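Chromatin structure-remodeling complex subunit RSC2 (Saccharomyces cerevisiae, PDB 4BB7) serves as a subunit of the yeast RSC chromatin-remodelling complex, which regulates transcription and positions nucleosomes, and binds histone H3 through the BAH domain described here. Local coordinates at residues L35-Q38 against P44-G47; F50-T55 against Q60-C65; K211-D216 against T222-P227. All coordinates share one frame; numbering follows the deposited sequence.

Overall arrangement
The three contacts follow one another along the chain, each joining two segments five or six residues apart. Contacts 1 and 2 both use strand 45-54: contact 1 binds its beginning to the end of strand 32-35, and contact 2 pairs its far part with strand 60-68. Their centres lie about 15 Å apart in the six-stranded sheet of the BAH domain, and they touch where L35 packs on A64. Contact 3 belongs to a loop between strands 206-207 and 230-231, on the opposite side of the chain's centre, about 34 Å and 42 Å from the centres of contacts 1 and 2. The BAH sheet is tied by backbone pairing, the distant loop mainly by side-chain and water bonds.

Contact 1: L35-Q38 against P44-G47; sequences LRNQ and PIVG
I45 lays its CG1 branch across the side chain of N37 at about a right angle, with I45 CG1 3.7 Å from N37 CB. The methyl beyond it, I45 CD1, runs on toward the backbone of R36 and stops 3.9 Å from R36 O. The backbone directs N37 CB at the isoleucine, and the torsion that sets CG anti to the backbone N (chi1 175°) carries the amide onward, leaving N37 CG 4.1 Å from I45 CG1. The amide oxygen OD1 of N37 is engaged by the backbone N of N39. L35 meets I45 on the same face of the sheet, L35 CB lying 4.1 Å from I45 CB. The same two residues form an antiparallel hydrogen-bonded pair. L35 N gives a nearly straight bond to I45 O (2.9 Å, 165° at the hydrogen), whereas the return bond from I45 N to L35 O is more bent. Here strand 32-35 gives way to the loop that leads into strand 45-54, within the six-stranded BAH sheet. H95 of strand 87-96 packs against both L35 and I45. The chemistry implies a division of labour: paired backbone bonds satisfy the polar groups of L35 and I45, while their buried side chains make apolar contacts.

Contact 2: F50-T55 against Q60-C65; sequences FRLWKT and QWLNAC
W61 sets its CB over one face of the W53 indole, 3.7 Å from the centroid of the six-membered ring, in a CH-pi contact. The W53 CG lies between its backbone N and carbonyl carbon (chi1 73°), which turns the indole over the partner strand. The two five-membered rings are nearly parallel, with planes 15° apart, but barely overlap. T55 CG2 packs 3.7 Å from W61 CD1, while T55 OG1 bonds to D57. Farther along this face, N63 CB lies 3.5 Å from R51 NH1, over one face of the guanidinium. R51 and W53 also exchange cation-pi contacts with W53 and R51 of the second subunit. On the other face of the sheet L52 CD2 presses to 3.3 Å from L62 CB. The bond from W61 N to W53 O is short (2.7 Å) and nearly straight; the return bond from W53 N to W61 O is longer, 3.1 Å, with its donor 41° out of the carbonyl plane. F50 and R51 both face N63, a classic beta bulge; F50 N bonds to N63 O at 2.7 Å, while the R51 N bond to that oxygen is weak. Packing slackens at the non-hydrogen-bonded pair of exposed K54 with Q60, K54 CA standing 4.5 Å from Q60 CA. In the sheet, strand 60-68 of this hairpin is flanked by strand 87-96, whose D94 accepts a hydrogen bond from N63 ND2, and strand 45-54 by strand 32-35.

Contact 3: K211-D216 against T222-P227; sequences KMQRDD and TSDDCP
Two first torsions bring D215 and S223 together: the carboxylate of D215 extends opposite its backbone N (chi1 -174°), and the S223 hydroxyl swings beside its own N. S223 OG then donates to D215 OD2 over 2.9 Å, approaching on the anti side and 33° out of the carboxylate plane. That oxygen also accepts from the backbone N of Y220, and more weakly from that of E219, so D215 ties the intervening turn to both segments. A water adds a bridge, accepting from M212 N and donating to T222 OG1 and S223 OG; T222 OG1 is further bonded to D78. These segments belong to an irregular loop between strands 206-207 and 230-231 that doubles back to run beside itself in almost the same direction, 8° apart end to end, without beta pairing. One direct backbone bond joins them, from D225 N to Q213 O at 3.3 Å. On the solvent side, K211 NZ comes within 3.6 Å of D224 OD2, a long salt bridge. The same carboxylate oxygen, D224 OD2, lies 3.3 Å from Q213 CG, whose chain passes obliquely over D224. At the other end, the ring of P227 packs on the backbone of D215 and D216, P227 CD being 3.5 Å from D215 O.

Contact 1: L35-Q38 against P44-G47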
loop_
_atom_site.group_PDB
_atom_site.type_symbol
_atom_site.label_atom_id
_atom_site.label_comp_id
_atom_site.label_asym_id
_atom_site.label_seq_id
_atom_site.Cartn_x
_atom_site.Cartn_y
_atom_site.Cartn_z
ATOM N N LEU A 35 -12.571 -9.606 -7.632
ATOM C CA LEU A 35 -12.613 -8.588 -6.592
ATOM C C LEU A 35 -13.698 -7.570 -6.901
ATOM O O LEU A 35 -13.904 -7.207 -8.060
ATOM C CB LEU A 35 -11.251 -7.901 -6.458
ATOM C CG LEU A 35 -10.154 -8.774 -5.844
ATOM C CD1 LEU A 35 -8.770 -8.320 -6.276
ATOM C CD2 LEU A 35 -10.277 -8.799 -4.323
ATOM N N ARG A 36 -14.397 -7.120 -5.865
ATOM C CA ARG A 36 -15.459 -6.142 -6.038
ATOM C C ARG A 36 -14.928 -4.904 -6.748
ATOM O O ARG A 36 -13.952 -4.299 -6.315
ATOM C CB ARG A 36 -16.071 -5.760 -4.689
ATOM C CG ARG A 36 -17.313 -4.884 -4.803
ATOM C CD ARG A 36 -18.469 -5.636 -5.449
ATOM N NE ARG A 36 -19.061 -6.608 -4.532
ATOM C CZ ARG A 36 -20.053 -7.435 -4.848
ATOM N NH1 ARG A 36 -20.574 -7.425 -6.070
ATOM N NH2 ARG A 36 -20.524 -8.279 -3.939
ATOM N N ASN A 37 -15.566 -4.544 -7.853
ATOM C CA ASN A 37 -15.165 -3.372 -8.617
ATOM C C ASN A 37 -16.097 -2.199 -8.334
ATOM O O ASN A 37 -17.289 -2.256 -8.642
ATOM C CB ASN A 37 -15.139 -3.696 -10.113
ATOM C CG ASN A 37 -14.854 -2.477 -10.970
ATOM O OD1 ASN A 37 -14.321 -1.474 -10.493
ATOM N ND2 ASN A 37 -15.209 -2.560 -12.245
ATOM N N GLN A 38 -15.548 -1.141 -7.745
ATOM C CA GLN A 38 -16.344 0.012 -7.322
ATOM C C GLN A 38 -16.851 0.851 -8.490
ATOM O O GLN A 38 -17.602 1.805 -8.288
ATOM C CB GLN A 38 -15.545 0.902 -6.374
ATOM C CG GLN A 38 -14.975 0.183 -5.171
ATOM C CD GLN A 38 -13.967 1.030 -4.428
ATOM O OE1 GLN A 38 -13.902 2.247 -4.619
ATOM N NE2 GLN A 38 -13.167 0.394 -3.580
ATOM N N PRO A 44 -16.757 -7.811 -11.921
ATOM C CA PRO A 44 -15.640 -7.856 -10.971
ATOM C C PRO A 44 -14.256 -7.719 -11.604
ATOM O O PRO A 44 -14.038 -8.124 -12.746
ATOM C CB PRO A 44 -15.786 -9.240 -10.330
ATOM C CG PRO A 44 -17.214 -9.602 -10.532
ATOM C CD PRO A 44 -17.579 -9.029 -11.857
ATOM N N ILE A 45 -13.331 -7.139 -10.846
ATOM C CA ILE A 45 -11.930 -7.099 -11.226
ATOM C C ILE A 45 -11.396 -8.517 -11.249
ATOM O O ILE A 45 -11.539 -9.249 -10.272
ATOM C CB ILE A 45 -11.092 -6.321 -10.191
ATOM C CG1 ILE A 45 -11.673 -4.926 -9.946
ATOM C CG2 ILE A 45 -9.637 -6.239 -10.630
ATOM C CD1 ILE A 45 -10.977 -4.167 -8.827
ATOM N N VAL A 46 -10.783 -8.917 -12.355
ATOM C CA VAL A 46 -10.100 -10.197 -12.380
ATOM C C VAL A 46 -8.669 -10.001 -11.895
ATOM O O VAL A 46 -7.942 -9.158 -12.417
ATOM C CB VAL A 46 -10.097 -10.820 -13.777
ATOM C CG1 VAL A 46 -9.458 -12.197 -13.730
ATOM C CG2 VAL A 46 -11.515 -10.910 -14.314
ATOM N N GLY A 47 -8.276 -10.768 -10.884
ATOM C CA GLY A 47 -6.947 -10.651 -10.315
ATOM C C GLY A 47 -6.384 -11.969 -9.819
ATOM O O GLY A 47 -7.105 -12.959 -9.695
#

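Contact 2: F50-T55 against Q60-C65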
loop_
_atom_site.group_PDB
_atom_site.type_symbol
_atom_site.label_atom_id
_atom_site.label_comp_id
_atom_site.label_asym_id
_atom_site.label_seq_id
_atom_site.Cartn_x
_atom_site.Cartn_y
_atom_site.Cartn_z
ATOM N N PHE A 50 -1.141 -12.364 -4.995
ATOM C CA PHE A 50 0.313 -12.449 -4.868
ATOM C C PHE A 50 0.785 -12.573 -3.419
ATOM O O PHE A 50 1.843 -13.146 -3.158
ATOM C CB PHE A 50 0.990 -11.250 -5.533
ATOM C CG PHE A 50 1.294 -11.453 -6.988
ATOM C CD1 PHE A 50 0.269 -11.530 -7.922
ATOM C CD2 PHE A 50 2.606 -11.552 -7.426
ATOM C CE1 PHE A 50 0.551 -11.712 -9.269
ATOM C CE2 PHE A 50 2.894 -11.734 -8.766
ATOM C CZ PHE A 50 1.864 -11.815 -9.689
ATOM N N ARG A 51 0.019 -12.023 -2.481
ATOM C CA ARG A 51 0.363 -12.160 -1.068
ATOM C C ARG A 51 -0.790 -11.775 -0.143
ATOM O O ARG A 51 -1.691 -11.034 -0.531
ATOM C CB ARG A 51 1.625 -11.356 -0.725
ATOM C CG ARG A 51 1.373 -9.894 -0.427
ATOM C CD ARG A 51 2.656 -9.177 -0.032
ATOM N NE ARG A 51 2.396 -7.811 0.419
ATOM C CZ ARG A 51 2.380 -6.749 -0.380
ATOM N NH1 ARG A 51 2.612 -6.893 -1.681
ATOM N NH2 ARG A 51 2.129 -5.542 0.120
ATOM N N LEU A 52 -0.747 -12.297 1.079
ATOM C CA LEU A 52 -1.776 -12.048 2.080
ATOM C C LEU A 52 -1.117 -11.716 3.413
ATOM O O LEU A 52 -0.018 -12.189 3.702
ATOM C CB LEU A 52 -2.657 -13.288 2.253
ATOM C CG LEU A 52 -3.359 -13.880 1.030
ATOM C CD1 LEU A 52 -3.574 -15.379 1.214
ATOM C CD2 LEU A 52 -4.678 -13.172 0.752
ATOM N N TRP A 53 -1.791 -10.913 4.232
ATOM C CA TRP A 53 -1.257 -10.551 5.537
ATOM C C TRP A 53 -2.307 -9.881 6.412
ATOM O O TRP A 53 -3.346 -9.442 5.926
ATOM C CB TRP A 53 -0.054 -9.623 5.383
ATOM C CG TRP A 53 -0.424 -8.236 4.962
ATOM C CD1 TRP A 53 -0.661 -7.166 5.776
ATOM C CD2 TRP A 53 -0.603 -7.765 3.620
ATOM N NE1 TRP A 53 -0.973 -6.058 5.026
ATOM C CE2 TRP A 53 -0.945 -6.399 3.699
ATOM C CE3 TRP A 53 -0.505 -8.364 2.362
ATOM C CZ2 TRP A 53 -1.189 -5.623 2.568
ATOM C CZ3 TRP A 53 -0.748 -7.593 1.240
ATOM C CH2 TRP A 53 -1.087 -6.237 1.350
ATOM N N LYS A 54 -2.020 -9.804 7.706
ATOM C CA LYS A 54 -2.922 -9.174 8.660
ATOM C C LYS A 54 -2.292 -7.910 9.232
ATOM O O LYS A 54 -1.110 -7.893 9.578
ATOM C CB LYS A 54 -3.267 -10.147 9.789
ATOM C CG LYS A 54 -4.185 -9.570 10.850
ATOM C CD LYS A 54 -4.412 -10.566 11.977
ATOM C CE LYS A 54 -3.102 -10.940 12.656
ATOM N NZ LYS A 54 -3.299 -11.929 13.754
ATOM N N THR A 55 -3.082 -6.846 9.323
ATOM C CA THR A 55 -2.600 -5.583 9.866
ATOM C C THR A 55 -2.869 -5.512 11.370
ATOM O O THR A 55 -3.724 -6.238 11.880
ATOM C CB THR A 55 -3.225 -4.378 9.132
ATOM O OG1 THR A 55 -4.641 -4.564 9.019
ATOM C CG2 THR A 55 -2.635 -4.248 7.740
ATOM N N GLN A 60 -7.688 -8.430 7.440
ATOM C CA GLN A 60 -6.853 -9.232 6.555
ATOM C C GLN A 60 -6.796 -8.648 5.147
ATOM O O GLN A 60 -7.822 -8.311 4.557
ATOM C CB GLN A 60 -7.347 -10.674 6.531
ATOM C CG GLN A 60 -7.361 -11.309 7.909
ATOM C CD GLN A 60 -8.120 -12.608 7.931
ATOM O OE1 GLN A 60 -8.928 -12.882 7.043
ATOM N NE2 GLN A 60 -7.867 -13.424 8.946
ATOM N N TRP A 61 -5.583 -8.533 4.622
ATOM C CA TRP A 61 -5.348 -7.897 3.335
ATOM C C TRP A 61 -4.731 -8.854 2.318
ATOM O O TRP A 61 -4.266 -9.942 2.661
ATOM C CB TRP A 61 -4.417 -6.697 3.509
ATOM C CG TRP A 61 -5.060 -5.490 4.109
ATOM C CD1 TRP A 61 -5.378 -5.295 5.423
ATOM C CD2 TRP A 61 -5.440 -4.291 3.421
ATOM N NE1 TRP A 61 -5.941 -4.053 5.595
ATOM C CE2 TRP A 61 -5.988 -3.414 4.382
ATOM C CE3 TRP A 61 -5.370 -3.874 2.089
ATOM C CZ2 TRP A 61 -6.469 -2.148 4.050
ATOM C CZ3 TRP A 61 -5.849 -2.620 1.760
ATOM C CH2 TRP A 61 -6.393 -1.770 2.738
ATOM N N LEU A 62 -4.722 -8.424 1.063
ATOM C CA LEU A 62 -4.105 -9.188 -0.009
ATOM C C LEU A 62 -3.554 -8.248 -1.071
ATOM O O LEU A 62 -3.978 -7.096 -1.183
ATOM C CB LEU A 62 -5.115 -10.158 -0.625
ATOM C CG LEU A 62 -6.399 -9.579 -1.226
ATOM C CD1 LEU A 62 -6.138 -9.009 -2.617
ATOM C CD2 LEU A 62 -7.482 -10.647 -1.287
ATOM N N ASN A 63 -2.599 -8.743 -1.847
ATOM C CA ASN A 63 -2.087 -7.993 -2.979
ATOM C C ASN A 63 -2.324 -8.747 -4.282
ATOM O O ASN A 63 -1.751 -9.816 -4.514
ATOM C CB ASN A 63 -0.603 -7.685 -2.795
ATOM C CG ASN A 63 -0.036 -6.875 -3.939
ATOM O OD1 ASN A 63 0.340 -7.425 -4.972
ATOM N ND2 ASN A 63 0.022 -5.559 -3.763
ATOM N N ALA A 64 -3.179 -8.189 -5.132
ATOM C CA ALA A 64 -3.524 -8.832 -6.394
ATOM C C ALA A 64 -3.005 -8.059 -7.607
ATOM O O ALA A 64 -2.962 -6.829 -7.601
ATOM C CB ALA A 64 -5.030 -9.024 -6.490
ATOM N N CYS A 65 -2.601 -8.795 -8.640
ATOM C CA CYS A 65 -2.240 -8.194 -9.917
ATOM C C CYS A 65 -3.478 -8.107 -10.802
ATOM O O CYS A 65 -4.057 -9.128 -11.175
ATOM C CB CYS A 65 -1.151 -9.005 -10.618
ATOM S SG CYS A 65 -0.566 -8.273 -12.180
#

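Contact 3: K211-D216 against T222-P227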
loop_
_atom_site.group_PDB
_atom_site.type_symbol
_atom_site.label_atom_id
_atom_site.label_comp_id
_atom_site.label_asym_id
_atom_site.label_seq_id
_atom_site.Cartn_x
_atom_site.Cartn_y
_atom_site.Cartn_z
ATOM N N LYS A 211 -4.715 0.273 -41.579
ATOM C CA LYS A 211 -4.678 -1.176 -41.449
ATOM C C LYS A 211 -3.400 -1.765 -42.040
ATOM O O LYS A 211 -2.746 -1.144 -42.874
ATOM C CB LYS A 211 -5.911 -1.799 -42.113
ATOM C CG LYS A 211 -6.052 -1.485 -43.594
ATOM C CD LYS A 211 -5.344 -2.519 -44.456
ATOM C CE LYS A 211 -5.425 -2.145 -45.926
ATOM N NZ LYS A 211 -4.843 -3.190 -46.816
ATOM N N MET A 212 -3.055 -2.971 -41.605
ATOM C CA MET A 212 -1.820 -3.619 -42.026
ATOM C C MET A 212 -2.107 -4.877 -42.833
ATOM O O MET A 212 -3.224 -5.396 -42.809
ATOM C CB MET A 212 -0.979 -3.963 -40.801
ATOM C CG MET A 212 -1.776 -4.601 -39.680
ATOM S SD MET A 212 -0.880 -4.594 -38.118
ATOM C CE MET A 212 -0.423 -2.866 -38.007
ATOM N N GLN A 213 -1.097 -5.371 -43.545
ATOM C CA GLN A 213 -1.278 -6.547 -44.390
ATOM C C GLN A 213 -0.932 -7.839 -43.653
ATOM O O GLN A 213 -1.643 -8.834 -43.773
ATOM C CB GLN A 213 -0.467 -6.427 -45.684
ATOM C CG GLN A 213 -0.833 -7.471 -46.731
ATOM C CD GLN A 213 -0.049 -7.328 -48.028
ATOM O OE1 GLN A 213 0.998 -6.680 -48.071
ATOM N NE2 GLN A 213 -0.558 -7.935 -49.096
ATOM N N ARG A 214 0.153 -7.821 -42.888
ATOM C CA ARG A 214 0.569 -9.003 -42.139
ATOM C C ARG A 214 0.138 -8.905 -40.673
ATOM O O ARG A 214 0.480 -7.948 -39.977
ATOM C CB ARG A 214 2.084 -9.216 -42.248
ATOM C CG ARG A 214 2.595 -9.480 -43.668
ATOM C CD ARG A 214 4.102 -9.762 -43.659
ATOM N NE ARG A 214 4.706 -9.795 -44.995
ATOM C CZ ARG A 214 6.008 -9.973 -45.220
ATOM N NH1 ARG A 214 6.846 -10.136 -44.204
ATOM N NH2 ARG A 214 6.477 -9.990 -46.461
ATOM N N ASP A 215 -0.617 -9.896 -40.214
ATOM C CA ASP A 215 -1.147 -9.893 -38.853
ATOM C C ASP A 215 -1.173 -11.307 -38.276
ATOM O O ASP A 215 -2.130 -12.057 -38.468
ATOM C CB ASP A 215 -2.545 -9.284 -38.834
ATOM C CG ASP A 215 -3.085 -9.112 -37.433
ATOM O OD1 ASP A 215 -2.322 -9.323 -36.468
ATOM O OD2 ASP A 215 -4.273 -8.755 -37.299
ATOM N N ASP A 216 -0.115 -11.654 -37.554
ATOM C CA ASP A 216 0.121 -13.030 -37.135
ATOM C C ASP A 216 -0.756 -13.491 -35.976
ATOM O O ASP A 216 -1.092 -14.670 -35.879
ATOM C CB ASP A 216 1.595 -13.207 -36.773
ATOM C CG ASP A 216 2.518 -12.655 -37.833
ATOM O OD1 ASP A 216 2.249 -12.884 -39.033
ATOM O OD2 ASP A 216 3.508 -11.984 -37.465
ATOM N N THR A 222 -9.322 -5.573 -39.817
ATOM C CA THR A 222 -9.104 -4.966 -41.123
ATOM C C THR A 222 -7.851 -5.500 -41.801
ATOM O O THR A 222 -7.522 -5.099 -42.917
ATOM C CB THR A 222 -8.984 -3.443 -41.006
ATOM O OG1 THR A 222 -7.909 -3.120 -40.116
ATOM C CG2 THR A 222 -10.269 -2.852 -40.460
ATOM N N SER A 223 -7.148 -6.396 -41.119
ATOM C CA SER A 223 -5.936 -6.995 -41.663
ATOM C C SER A 223 -6.280 -7.917 -42.823
ATOM O O SER A 223 -7.312 -8.582 -42.809
ATOM C CB SER A 223 -5.205 -7.788 -40.580
ATOM O OG SER A 223 -4.882 -6.966 -39.470
ATOM N N ASP A 224 -5.420 -7.958 -43.831
ATOM C CA ASP A 224 -5.587 -8.928 -44.904
ATOM C C ASP A 224 -5.469 -10.338 -44.341
ATOM O O ASP A 224 -6.329 -11.188 -44.575
ATOM C CB ASP A 224 -4.540 -8.713 -45.996
ATOM C CG ASP A 224 -4.911 -7.599 -46.945
ATOM O OD1 ASP A 224 -6.054 -7.609 -47.452
ATOM O OD2 ASP A 224 -4.063 -6.713 -47.179
ATOM N N ASP A 225 -4.403 -10.572 -43.582
ATOM C CA ASP A 225 -4.109 -11.902 -43.061
ATOM C C ASP A 225 -4.825 -12.208 -41.757
ATOM O O ASP A 225 -5.242 -11.310 -41.024
ATOM C CB ASP A 225 -2.603 -12.082 -42.848
ATOM C CG ASP A 225 -1.827 -12.090 -44.144
ATOM O OD1 ASP A 225 -2.460 -12.119 -45.220
ATOM O OD2 ASP A 225 -0.581 -12.077 -44.085
ATOM N N CYS A 226 -4.952 -13.499 -41.481
ATOM C CA CYS A 226 -5.415 -13.977 -40.191
ATOM C C CYS A 226 -4.984 -15.423 -40.036
ATOM O O CYS A 226 -5.249 -16.248 -40.910
ATOM C CB CYS A 226 -6.933 -13.872 -40.081
ATOM S SG CYS A 226 -7.570 -14.525 -38.530
ATOM N N PRO A 227 -4.312 -15.740 -38.920
ATOM C CA PRO A 227 -3.856 -17.116 -38.697
ATOM C C PRO A 227 -5.017 -18.103 -38.783
ATOM O O PRO A 227 -6.172 -17.713 -38.583
ATOM C CB PRO A 227 -3.273 -17.074 -37.278
ATOM C CG PRO A 227 -3.838 -15.836 -36.653
ATOM C CD PRO A 227 -4.017 -14.863 -37.775
HETATM O O HOH W 1 -4.864 -3.730 -39.835
#